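PDB 3LMC: peptidase, zinc-dependent from Methanocorpusculum labreanum, which probably acts as a zinc-dependent metallopeptidase of family M54, holding a zinc ion and, at a separate four-cysteine site, an iron ion. Local coordinates for residues Val120-Glu128 with Ser137-Lys145. Residues are numbered along the deposited sequence; the frame is centred on the assembly and turned at random.
Sequences VSPHRLQNE and SALIDRIVK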
loop_
_atom_site.group_PDB
_atom_site.type_symbol
_atom_site.label_atom_id
_atom_site.label_comp_id
_atom_site.label_asym_id
_atom_site.label_seq_id
_atom_site.Cartn_x
_atom_site.Cartn_y
_atom_site.Cartn_z
ATOM N N VAL A 120 2.750 1.967 0.344
ATOM C CA VAL A 120 3.560 1.874 -0.868
ATOM C C VAL A 120 4.074 3.259 -1.240
ATOM O O VAL A 120 3.371 4.264 -1.065
ATOM C CB VAL A 120 2.799 1.263 -2.053
ATOM C CG1 VAL A 120 1.432 1.917 -2.226
ATOM C CG2 VAL A 120 3.626 1.418 -3.340
ATOM N N SER A 121 5.312 3.321 -1.726
ATOM C CA SER A 121 5.886 4.594 -2.123
ATOM C C SER A 121 6.199 4.584 -3.610
ATOM O O SER A 121 6.984 3.753 -4.074
ATOM C CB SER A 121 7.175 4.867 -1.370
ATOM O OG SER A 121 7.897 5.879 -2.059
ATOM N N PRO A 122 5.578 5.494 -4.367
ATOM C CA PRO A 122 5.909 5.549 -5.794
ATOM C C PRO A 122 7.269 6.197 -6.056
ATOM O O PRO A 122 7.648 6.313 -7.224
ATOM C CB PRO A 122 4.795 6.416 -6.374
ATOM C CG PRO A 122 3.664 6.312 -5.394
ATOM C CD PRO A 122 4.358 6.255 -4.060
ATOM N N HIS A 123 8.003 6.586 -5.008
ATOM C CA HIS A 123 9.255 7.329 -5.224
ATOM C C HIS A 123 10.225 6.610 -6.151
ATOM O O HIS A 123 10.853 7.237 -6.993
ATOM C CB HIS A 123 9.958 7.657 -3.911
ATOM C CG HIS A 123 11.070 8.653 -4.065
ATOM N ND1 HIS A 123 12.402 8.300 -4.013
ATOM C CD2 HIS A 123 11.044 9.987 -4.304
ATOM C CE1 HIS A 123 13.150 9.376 -4.179
ATOM N NE2 HIS A 123 12.351 10.414 -4.362
ATOM N N ARG A 124 10.357 5.296 -5.992
ATOM C CA ARG A 124 11.223 4.513 -6.867
ATOM C C ARG A 124 10.474 3.723 -7.940
ATOM O O ARG A 124 11.080 2.924 -8.669
ATOM C CB ARG A 124 12.094 3.582 -6.036
ATOM C CG ARG A 124 13.099 4.356 -5.176
ATOM C CD ARG A 124 13.977 3.427 -4.372
ATOM N NE ARG A 124 14.732 4.151 -3.357
ATOM C CZ ARG A 124 16.051 4.121 -3.232
ATOM N NH1 ARG A 124 16.791 3.408 -4.072
ATOM N NH2 ARG A 124 16.633 4.791 -2.249
ATOM N N LEU A 125 9.164 3.947 -8.029
ATOM C CA LEU A 125 8.325 3.309 -9.044
ATOM C C LEU A 125 8.172 4.211 -10.262
ATOM O O LEU A 125 8.032 3.730 -11.389
ATOM C CB LEU A 125 6.939 2.975 -8.468
ATOM C CG LEU A 125 6.969 2.109 -7.208
ATOM C CD1 LEU A 125 5.550 1.704 -6.722
ATOM C CD2 LEU A 125 7.835 0.866 -7.448
ATOM N N GLN A 126 8.206 5.520 -10.023
ATOM C CA GLN A 126 8.124 6.511 -11.080
ATOM C C GLN A 126 9.317 6.417 -12.047
ATOM O O GLN A 126 10.473 6.298 -11.624
ATOM C CB GLN A 126 8.032 7.920 -10.464
ATOM C CG GLN A 126 9.216 8.288 -9.576
ATOM C CD GLN A 126 9.181 9.743 -9.114
ATOM O OE1 GLN A 126 8.436 10.571 -9.660
ATOM N NE2 GLN A 126 9.995 10.062 -8.109
ATOM N N ASN A 127 9.032 6.448 -13.343
ATOM C CA ASN A 127 10.087 6.559 -14.352
ATOM C C ASN A 127 11.093 7.678 -14.021
ATOM O O ASN A 127 12.297 7.522 -14.204
ATOM C CB ASN A 127 9.478 6.847 -15.733
ATOM C CG ASN A 127 9.232 5.591 -16.560
ATOM O OD1 ASN A 127 9.338 4.466 -16.074
ATOM N ND2 ASN A 127 8.903 5.791 -17.838
ATOM N N GLU A 128 10.593 8.820 -13.560
ATOM C CA GLU A 128 11.453 9.974 -13.316
ATOM C C GLU A 128 12.602 9.705 -12.341
ATOM O O GLU A 128 13.652 10.330 -12.444
ATOM C CB GLU A 128 10.642 11.171 -12.836
ATOM C CG GLU A 128 9.671 11.707 -13.881
ATOM C CD GLU A 128 8.293 11.072 -13.758
ATOM O OE1 GLU A 128 8.207 9.868 -13.428
ATOM O OE2 GLU A 128 7.292 11.783 -13.979
ATOM N N SER A 137 0.814 5.173 -17.252
ATOM C CA SER A 137 0.375 3.776 -17.260
ATOM C C SER A 137 1.362 2.863 -16.541
ATOM O O SER A 137 0.960 1.986 -15.781
ATOM C CB SER A 137 0.118 3.289 -18.683
ATOM O OG SER A 137 -0.832 4.131 -19.318
ATOM N N ALA A 138 2.655 3.063 -16.778
ATOM C CA ALA A 138 3.667 2.290 -16.063
ATOM C C ALA A 138 3.535 2.506 -14.562
ATOM O O ALA A 138 3.608 1.555 -13.797
ATOM C CB ALA A 138 5.077 2.649 -16.518
ATOM N N LEU A 139 3.344 3.753 -14.140
ATOM C CA LEU A 139 3.301 4.031 -12.709
ATOM C C LEU A 139 2.073 3.400 -12.047
ATOM O O LEU A 139 2.172 2.894 -10.927
ATOM C CB LEU A 139 3.344 5.531 -12.412
ATOM C CG LEU A 139 3.413 5.842 -10.906
ATOM C CD1 LEU A 139 4.521 5.027 -10.207
ATOM C CD2 LEU A 139 3.589 7.356 -10.636
ATOM N N ILE A 140 0.925 3.454 -12.727
ATOM C CA ILE A 140 -0.290 2.769 -12.268
ATOM C C ILE A 140 -0.026 1.263 -12.146
ATOM O O ILE A 140 -0.326 0.639 -11.120
ATOM C CB ILE A 140 -1.469 3.005 -13.251
ATOM C CG1 ILE A 140 -1.890 4.479 -13.257
ATOM C CG2 ILE A 140 -2.671 2.097 -12.896
ATOM C CD1 ILE A 140 -2.826 4.859 -14.414
ATOM N N ASP A 141 0.556 0.675 -13.190
ATOM C CA ASP A 141 0.893 -0.749 -13.162
ATOM C C ASP A 141 1.673 -1.085 -11.908
ATOM O O ASP A 141 1.372 -2.062 -11.223
ATOM C CB ASP A 141 1.777 -1.147 -14.337
ATOM C CG ASP A 141 1.052 -1.124 -15.659
ATOM O OD1 ASP A 141 -0.194 -1.137 -15.673
ATOM O OD2 ASP A 141 1.752 -1.096 -16.692
ATOM N N ARG A 142 2.715 -0.304 -11.646
ATOM C CA ARG A 142 3.628 -0.611 -10.549
ATOM C C ARG A 142 2.979 -0.452 -9.181
ATOM O O ARG A 142 3.100 -1.344 -8.331
ATOM C CB ARG A 142 4.888 0.240 -10.663
ATOM C CG ARG A 142 5.708 -0.119 -11.888
ATOM C CD ARG A 142 6.785 0.946 -12.169
ATOM N NE ARG A 142 7.644 0.524 -13.265
ATOM C CZ ARG A 142 8.209 1.354 -14.140
ATOM N NH1 ARG A 142 8.009 2.667 -14.053
ATOM N NH2 ARG A 142 8.963 0.862 -15.117
ATOM N N ILE A 143 2.260 0.650 -8.977
ATOM C CA ILE A 143 1.578 0.870 -7.695
ATOM C C ILE A 143 0.525 -0.191 -7.410
ATOM O O ILE A 143 0.342 -0.600 -6.272
ATOM C CB ILE A 143 0.880 2.231 -7.628
ATOM C CG1 ILE A 143 1.897 3.355 -7.833
ATOM C CG2 ILE A 143 0.143 2.390 -6.278
ATOM C CD1 ILE A 143 1.289 4.747 -7.772
ATOM N N VAL A 144 -0.190 -0.616 -8.446
ATOM C CA VAL A 144 -1.216 -1.627 -8.279
ATOM C C VAL A 144 -0.588 -2.939 -7.834
ATOM O O VAL A 144 -1.080 -3.599 -6.921
ATOM C CB VAL A 144 -1.939 -1.895 -9.601
ATOM C CG1 VAL A 144 -2.798 -3.169 -9.488
ATOM C CG2 VAL A 144 -2.771 -0.681 -10.009
ATOM N N LYS A 145 0.498 -3.313 -8.507
ATOM C CA LYS A 145 1.170 -4.574 -8.257
ATOM C C LYS A 145 1.799 -4.642 -6.865
ATOM O O LYS A 145 1.719 -5.666 -6.183
ATOM C CB LYS A 145 2.254 -4.778 -9.303
ATOM C CG LYS A 145 1.754 -5.120 -10.701
ATOM C CD LYS A 145 2.937 -5.009 -11.666
ATOM C CE LYS A 145 2.567 -5.435 -13.061
ATOM N NZ LYS A 145 3.817 -5.561 -13.866
#
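Pro122 and Ile143 are paired in register, CA atoms 6.7 Å apart, and Gln126 and Leu139 come to 5.7 Å CA to CA, where the loop leaving strand 117-120 runs beside helix 136-154. Leu139, with CG anti to its own N (chi1 -175°) and chi2 near 50°, brings CD1 to Leu125 CB at 3.6 Å. One turn on, Ile143 CD1 meets the Pro122 ring at CG, 3.7 Å away, while Leu125 CD1 lies across Ile143 CG1. Leu173 and Leu176 of helix 173-178 also pack against Leu125. Arg142 extends its chain past the Leu125 carbonyl, and NH1 serves two acceptors: a nearly straight bond (178°) to Asn127 OD1 at 3.0 Å, and a weak, bent one to Leu125 O at 2.9 Å. OD1 lies in the guanidinium plane, while NH1 stands above the Asn127 carbonyl plane. NH2 forms a salt bridge with Asp177, and Ala138 CB covers part of one guanidinium face. Cut back to an alanine, Arg142 would probably leave Asp177 without its charge mate here and remove the donor that Asn127 OD1 and Leu125 O share. From helix 136-154, which farther along carries zinc ligands His149 and His153, one arginine thus ties in both the loop and helix 173-178, beside a hydrophobic seam.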